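Local coordinates for methionine import ATP-binding protein metN 2 (Enterococcus faecalis, PDB 2QSW) that belongs to the energy-coupling subunits of bacterial import transporters, represented here by its C-terminal NIL domain, a small alpha/beta unit of the ACT clan, at residues 12-15 and 16-19; 82-85 and 86-90. All coordinates share one frame; numbering follows the deposited sequence.

Contact 1. Residues 12-15 and 16-19; sequences VVEE and MLEQ
Glu-18 reaches back over the preceding turn of its helix to Glu-15, and a water molecule joins the two carboxylates. At the root of the side chain, Glu-18 CB lies 3.4 Å from Glu-14 O, the carbonyl that also accepts the Glu-18 backbone N-H. The same CB passes 3.5 Å from Glu-15 O. With CG anti to the backbone N (chi1 -171°) and the rest of the chain extended, the carboxylate is carried alongside Glu-15, where OE1 comes to 4.1 Å from Glu-15 CA. At the tip, a single water donates one hydrogen to Glu-18 OE1 at 3.0 Å and its other to Glu-15 OE1 at 2.6 Å. The two OE1 atoms remain 4.9 Å apart, so the bridge probably eases the repulsion between like charges on an exposed helix flank. Glu-14 behaves differently: its side chain runs beside that of Leu-17, pointing the same way, with Glu-14 CG 4.1 Å from Leu-17 CD1. On the backbone, Val-13 O takes the N-H of Met-16 at 2.9 Å, from 55° above the carbonyl plane, and a weak second bond from Leu-17 N; regular i to i+4 bonds follow from Glu-18 and Gln-19. Short helix 13-19 is thus amphipathic, with acids along its outer flank. Its apolar flank rests on the sheet: selenomethionine Met-16 touches Ile-54 and Gln-55 of strand 50-61 and Ile-25 of strand 24-31, Leu-17 also packs on Ile-25, and Val-13, Met-16 and Leu-17 all touch Ile-97, just past strand 93-96.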
ATOM      1  N   VAL A  12     -11.994  -0.523 -14.123  1.00 26.51           N
ATOM      2  CA  VAL A  12     -12.503  -0.147 -12.779  1.00 24.58           C
ATOM      3  C   VAL A  12     -11.882  -1.194 -11.871  1.00 22.88           C
ATOM      4  O   VAL A  12     -12.222  -2.369 -11.940  1.00 21.97           O
ATOM      5  CB  VAL A  12     -14.033  -0.156 -12.689  1.00 24.55           C
ATOM      6  CG1 VAL A  12     -14.512  -0.078 -11.230  1.00 25.43           C
ATOM      7  CG2 VAL A  12     -14.596   1.009 -13.501  1.00 26.34           C
ATOM      8  N   VAL A  13     -10.912  -0.778 -11.060  1.00 21.08           N
ATOM      9  CA  VAL A  13     -10.097  -1.748 -10.326  1.00 20.09           C
ATOM     10  C   VAL A  13     -10.945  -2.665  -9.449  1.00 18.74           C
ATOM     11  O   VAL A  13     -10.536  -3.772  -9.170  1.00 17.77           O
ATOM     12  CB  VAL A  13      -8.988  -1.064  -9.473  1.00 20.29           C
ATOM     13  CG1 VAL A  13      -8.006  -0.334 -10.382  1.00 23.00           C
ATOM     14  CG2 VAL A  13      -9.593  -0.144  -8.382  1.00 20.98           C
ATOM     15  N   GLU A  14     -12.114  -2.194  -8.969  1.00 18.87           N
ATOM     16  CA  GLU A  14     -12.919  -3.043  -8.087  1.00 18.46           C
ATOM     17  C   GLU A  14     -13.428  -4.282  -8.822  1.00 17.58           C
ATOM     18  O   GLU A  14     -13.666  -5.290  -8.187  1.00 18.84           O
ATOM     19  CB  GLU A  14     -14.060  -2.305  -7.373  1.00 19.16           C
ATOM     20  CG  GLU A  14     -13.575  -1.326  -6.342  1.00 19.13           C
ATOM     21  CD  GLU A  14     -13.197   0.027  -6.917  1.00 18.78           C
ATOM     22  OE1 GLU A  14     -13.357   0.284  -8.131  1.00 18.88           O
ATOM     23  OE2 GLU A  14     -12.764   0.886  -6.126  1.00 21.66           O
ATOM     24  N   GLU A  15     -13.437  -4.254 -10.146  1.00 16.94           N
ATOM     25  CA  GLU A  15     -13.761  -5.486 -10.901  1.00 16.72           C
ATOM     26  C   GLU A  15     -12.696  -6.593 -10.708  1.00 16.64           C
ATOM     27  O   GLU A  15     -12.998  -7.792 -10.693  1.00 16.11           O
ATOM     28  CB  GLU A  15     -14.009  -5.174 -12.347  1.00 17.69           C
ATOM     29  CG  GLU A  15     -15.239  -4.375 -12.506  1.00 19.50           C
ATOM     30  CD  GLU A  15     -15.583  -4.184 -13.938  1.00 23.55           C
ATOM     31  OE1 GLU A  15     -16.123  -5.139 -14.552  1.00 23.02           O
ATOM     32  OE2 GLU A  15     -15.294  -3.085 -14.468  1.00 27.30           O
HETATM   33  N   MSE A  16     -11.446  -6.196 -10.522  1.00 16.00           N
HETATM   34  CA  MSE A  16     -10.419  -7.153 -10.171  1.00 16.50           C
HETATM   35  C   MSE A  16     -10.653  -7.734  -8.796  1.00 16.38           C
HETATM   36  O   MSE A  16     -10.553  -8.944  -8.615  1.00 16.10           O
HETATM   37  CB  MSE A  16      -9.029  -6.516 -10.201  1.00 15.89           C
HETATM   38  CG  MSE A  16      -8.683  -5.913 -11.526  1.00 17.53           C
HETATM   39 SE   MSE A  16      -6.923  -5.082 -11.459  0.70 19.91          SE
HETATM   40  CE  MSE A  16      -6.955  -4.162 -13.155  1.00 21.49           C
ATOM     41  N   LEU A  17     -11.030  -6.883  -7.824  1.00 17.02           N
ATOM     42  CA  LEU A  17     -11.333  -7.371  -6.480  1.00 18.00           C
ATOM     43  C   LEU A  17     -12.532  -8.313  -6.482  1.00 17.93           C
ATOM     44  O   LEU A  17     -12.594  -9.310  -5.739  1.00 20.24           O
ATOM     45  CB  LEU A  17     -11.622  -6.183  -5.556  1.00 19.45           C
ATOM     46  CG  LEU A  17     -10.437  -5.250  -5.283  1.00 20.58           C
ATOM     47  CD1 LEU A  17     -10.889  -3.945  -4.658  1.00 24.40           C
ATOM     48  CD2 LEU A  17      -9.450  -5.978  -4.381  1.00 22.07           C
ATOM     49  N   GLU A  18     -13.465  -8.010  -7.365  1.00 17.38           N
ATOM     50  CA  GLU A  18     -14.640  -8.825  -7.473  1.00 17.03           C
ATOM     51  C   GLU A  18     -14.287 -10.212  -7.995  1.00 16.82           C
ATOM     52  O   GLU A  18     -14.828 -11.223  -7.493  1.00 19.17           O
ATOM     53  CB  GLU A  18     -15.639  -8.110  -8.379  1.00 16.52           C
ATOM     54  CG  GLU A  18     -17.029  -8.741  -8.419  1.00 18.09           C
ATOM     55  CD  GLU A  18     -17.910  -8.146  -9.493  1.00 16.53           C
ATOM     56  OE1 GLU A  18     -17.331  -7.549 -10.440  1.00 17.61           O
ATOM     57  OE2 GLU A  18     -19.165  -8.319  -9.412  1.00 18.82           O
ATOM     58  N   GLN A  19     -13.419 -10.303  -9.007  1.00 18.00           N
ATOM     59  CA  GLN A  19     -13.133 -11.601  -9.612  0.50 19.23           C
ATOM     60  C   GLN A  19     -12.072 -12.412  -8.880  1.00 20.30           C
ATOM     61  O   GLN A  19     -12.017 -13.641  -9.041  1.00 21.29           O
ATOM     62  CB  GLN A  19     -12.727 -11.452 -11.077  0.50 20.22           C
ATOM     63  CG  GLN A  19     -13.771 -10.775 -11.926  0.50 21.79           C
ATOM     64  CD  GLN A  19     -15.137 -11.429 -11.812  0.50 23.61           C
ATOM     65  OE1 GLN A  19     -16.110 -10.812 -11.345  0.50 19.64           O
ATOM     66  NE2 GLN A  19     -15.204 -12.701 -12.185  0.50 24.62           N
TER
HETATM   67  O   HOH W   1     -16.857  -7.307 -13.397  1.00 20.96           O

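Contact 2. Residues 82-85 and 86-90; sequences AAIE and GLRKL
Glu-85 and Arg-88, three residues further along the same helix, form a salt bridge with their side chains crossing at about a right angle. In the conformer of Arg-88 described here, NH1 donates to Glu-85 OE1 at 3.3 Å. That bond is nearly straight at the hydrogen, and the oxygen lies at the guanidinium edge, only 5° out of its plane, although the carboxylate plane is turned 69° from it. Ile-84 CG2 sits 3.8 Å above the centre of one guanidinium face. Other polar atoms have partners beyond the two segments: Arg-88 NH2 bonds to Thr-94 O within the chain, Arg-88 NE is also hydrogen-bonded, and Glu-85 OE2 pairs with Lys-24 of the second subunit. The two cations probably favour the charged carboxylate. Helix 77-89 is the second helix of a ferredoxin-like beta-alpha-beta-beta-alpha-beta fold, as expected of the ACT clan; the Thr-94 bond fastens it to the final strand, while Leu-87 and Ala-83 pack on helix 39-47. Along the backbone, the N-H groups of Gly-86, Leu-87, Arg-88 and Lys-89 each go to the carbonyl four residues back. Ala-82 O has two donors, Gly-86 N at 2.7 Å and a water, also at 2.7 Å. The water in turn accepts from Lys-89 NZ at 2.9 Å. A bend at chi3 (-70°) folds the lysine chain back, leaving CE 3.4 Å from Glu-85 O and 3.8 Å from Glu-85 CG. Lys-89 NZ has its stronger partner in Glu-77 of the second subunit, with which it makes a salt bridge.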
ATOM      1  N   ALA A  82       4.956  -8.353   3.616  1.00 12.98           N
ATOM      2  CA  ALA A  82       6.414  -8.341   3.492  1.00 12.70           C
ATOM      3  C   ALA A  82       6.803  -8.377   1.998  1.00 13.07           C
ATOM      4  O   ALA A  82       7.770  -7.721   1.591  1.00 13.57           O
ATOM      5  CB  ALA A  82       7.019  -9.503   4.236  1.00 14.09           C
ATOM      6  N   ALA A  83       6.071  -9.162   1.191  1.00 12.98           N
ATOM      7  CA  ALA A  83       6.365  -9.276  -0.252  1.00 12.72           C
ATOM      8  C   ALA A  83       6.133  -7.935  -0.945  1.00 12.79           C
ATOM      9  O   ALA A  83       6.901  -7.504  -1.820  1.00 12.91           O
ATOM     10  CB  ALA A  83       5.505 -10.359  -0.905  1.00 12.90           C
ATOM     11  N   ILE A  84       5.075  -7.241  -0.527  1.00 11.93           N
ATOM     12  CA  ILE A  84       4.766  -5.949  -1.093  1.00 12.77           C
ATOM     13  C   ILE A  84       5.884  -4.939  -0.775  1.00 12.92           C
ATOM     14  O   ILE A  84       6.358  -4.226  -1.663  1.00 13.08           O
ATOM     15  CB  ILE A  84       3.390  -5.434  -0.565  1.00 12.74           C
ATOM     16  CG1 ILE A  84       2.239  -6.285  -1.135  1.00 13.03           C
ATOM     17  CG2 ILE A  84       3.239  -3.936  -0.862  1.00 13.87           C
ATOM     18  CD1 ILE A  84       0.881  -6.033  -0.433  1.00 13.86           C
ATOM     19  N   GLU A  85       6.290  -4.844   0.496  1.00 13.32           N
ATOM     20  CA  GLU A  85       7.422  -3.938   0.837  1.00 13.61           C
ATOM     21  C   GLU A  85       8.698  -4.430   0.151  1.00 13.14           C
ATOM     22  O   GLU A  85       9.533  -3.602  -0.283  1.00 13.32           O
ATOM     23  CB  GLU A  85       7.608  -3.830   2.350  1.00 14.56           C
ATOM     24  CG  GLU A  85       8.579  -2.766   2.804  1.00 16.33           C
ATOM     25  CD  GLU A  85       8.269  -1.372   2.323  1.00 20.51           C
ATOM     26  OE1 GLU A  85       7.092  -1.060   2.039  1.00 19.04           O
ATOM     27  OE2 GLU A  85       9.253  -0.585   2.258  1.00 23.92           O
ATOM     28  N   GLY A  86       8.866  -5.754   0.026  1.00 13.28           N
ATOM     29  CA  GLY A  86      10.017  -6.320  -0.686  1.00 12.88           C
ATOM     30  C   GLY A  86      10.130  -5.797  -2.114  1.00 12.14           C
ATOM     31  O   GLY A  86      11.200  -5.327  -2.551  1.00 13.63           O
ATOM     32  N   LEU A  87       9.017  -5.842  -2.842  1.00 11.71           N
ATOM     33  CA  LEU A  87       8.926  -5.267  -4.187  1.00 12.38           C
ATOM     34  C   LEU A  87       9.360  -3.820  -4.194  1.00 12.56           C
ATOM     35  O   LEU A  87      10.166  -3.388  -5.028  1.00 13.04           O
ATOM     36  CB  LEU A  87       7.501  -5.426  -4.732  1.00 12.48           C
ATOM     37  CG  LEU A  87       7.132  -6.856  -5.208  1.00 12.53           C
ATOM     38  CD1 LEU A  87       5.618  -7.015  -5.331  1.00 13.38           C
ATOM     39  CD2 LEU A  87       7.894  -7.230  -6.533  1.00 14.77           C
ATOM     40  N   ARG A  88       8.847  -3.035  -3.247  1.00 12.03           N
ATOM     41  CA  ARG A  88       9.200  -1.612  -3.189  0.50 12.54           C
ATOM     42  C   ARG A  88      10.691  -1.425  -2.994  1.00 12.19           C
ATOM     43  O   ARG A  88      11.310  -0.576  -3.630  1.00 12.92           O
ATOM     44  CB  ARG A  88       8.454  -0.929  -2.056  0.50 12.59           C
ATOM     45  CG  ARG A  88       6.985  -0.750  -2.386  0.50 11.86           C
ATOM     46  CD  ARG A  88       6.202  -0.406  -1.154  0.50 13.20           C
ATOM     47  NE  ARG A  88       4.792  -0.223  -1.449  0.50 11.08           N
ATOM     48  CZ  ARG A  88       3.838  -0.233  -0.530  0.50 14.49           C
ATOM     49  NH1 ARG A  88       4.155  -0.392   0.748  0.50 14.80           N
ATOM     50  NH2 ARG A  88       2.573  -0.079  -0.888  0.50 13.29           N
ATOM     51  N   LYS A  89      11.275  -2.217  -2.117  1.00 11.70           N
ATOM     52  CA  LYS A  89      12.718  -2.126  -1.823  1.00 13.10           C
ATOM     53  C   LYS A  89      13.574  -2.548  -3.018  1.00 12.99           C
ATOM     54  O   LYS A  89      14.682  -2.038  -3.223  1.00 14.14           O
ATOM     55  CB  LYS A  89      13.064  -2.940  -0.579  1.00 13.26           C
ATOM     56  CG  LYS A  89      12.457  -2.304   0.711  1.00 13.98           C
ATOM     57  CD  LYS A  89      12.735  -3.137   1.993  1.00 15.88           C
ATOM     58  CE  LYS A  89      11.945  -4.459   2.013  1.00 16.66           C
ATOM     59  NZ  LYS A  89      12.055  -5.180   3.269  1.00 15.58           N
ATOM     60  N   LEU A  90      13.047  -3.487  -3.803  1.00 13.73           N
ATOM     61  CA  LEU A  90      13.627  -3.898  -5.085  1.00 13.73           C
ATOM     62  C   LEU A  90      13.331  -2.884  -6.214  1.00 13.59           C
ATOM     63  O   LEU A  90      13.649  -3.169  -7.370  1.00 15.54           O
ATOM     64  CB  LEU A  90      13.132  -5.295  -5.476  1.00 14.26           C
ATOM     65  CG  LEU A  90      13.584  -6.407  -4.498  1.00 14.82           C
ATOM     66  CD1 LEU A  90      12.867  -7.716  -4.906  1.00 17.27           C
ATOM     67  CD2 LEU A  90      15.123  -6.544  -4.463  1.00 14.76           C
TER
HETATM   68  O   HOH W   2      10.006  -7.150   3.048  1.00 22.23           O

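Both contacts are single-helix turns, but of different helices: contact 1 belongs to helix 13-19 at the surface, contact 2 to helix 77-89 in the buried part of the domain. Their centres are 23 Å apart, on opposite sides of the chain's centre. Strand 24-31 meets both helices, through Ile-25 at contact 1 and through Val-26 and Leu-28 at contact 2, consistent with helices on opposite sheet faces. At 12-19 no other subunit of the assembly takes part, and acidic groups are joined through water. At 82-90 opposite charges pair directly, and further ion pairs extend to the second subunit.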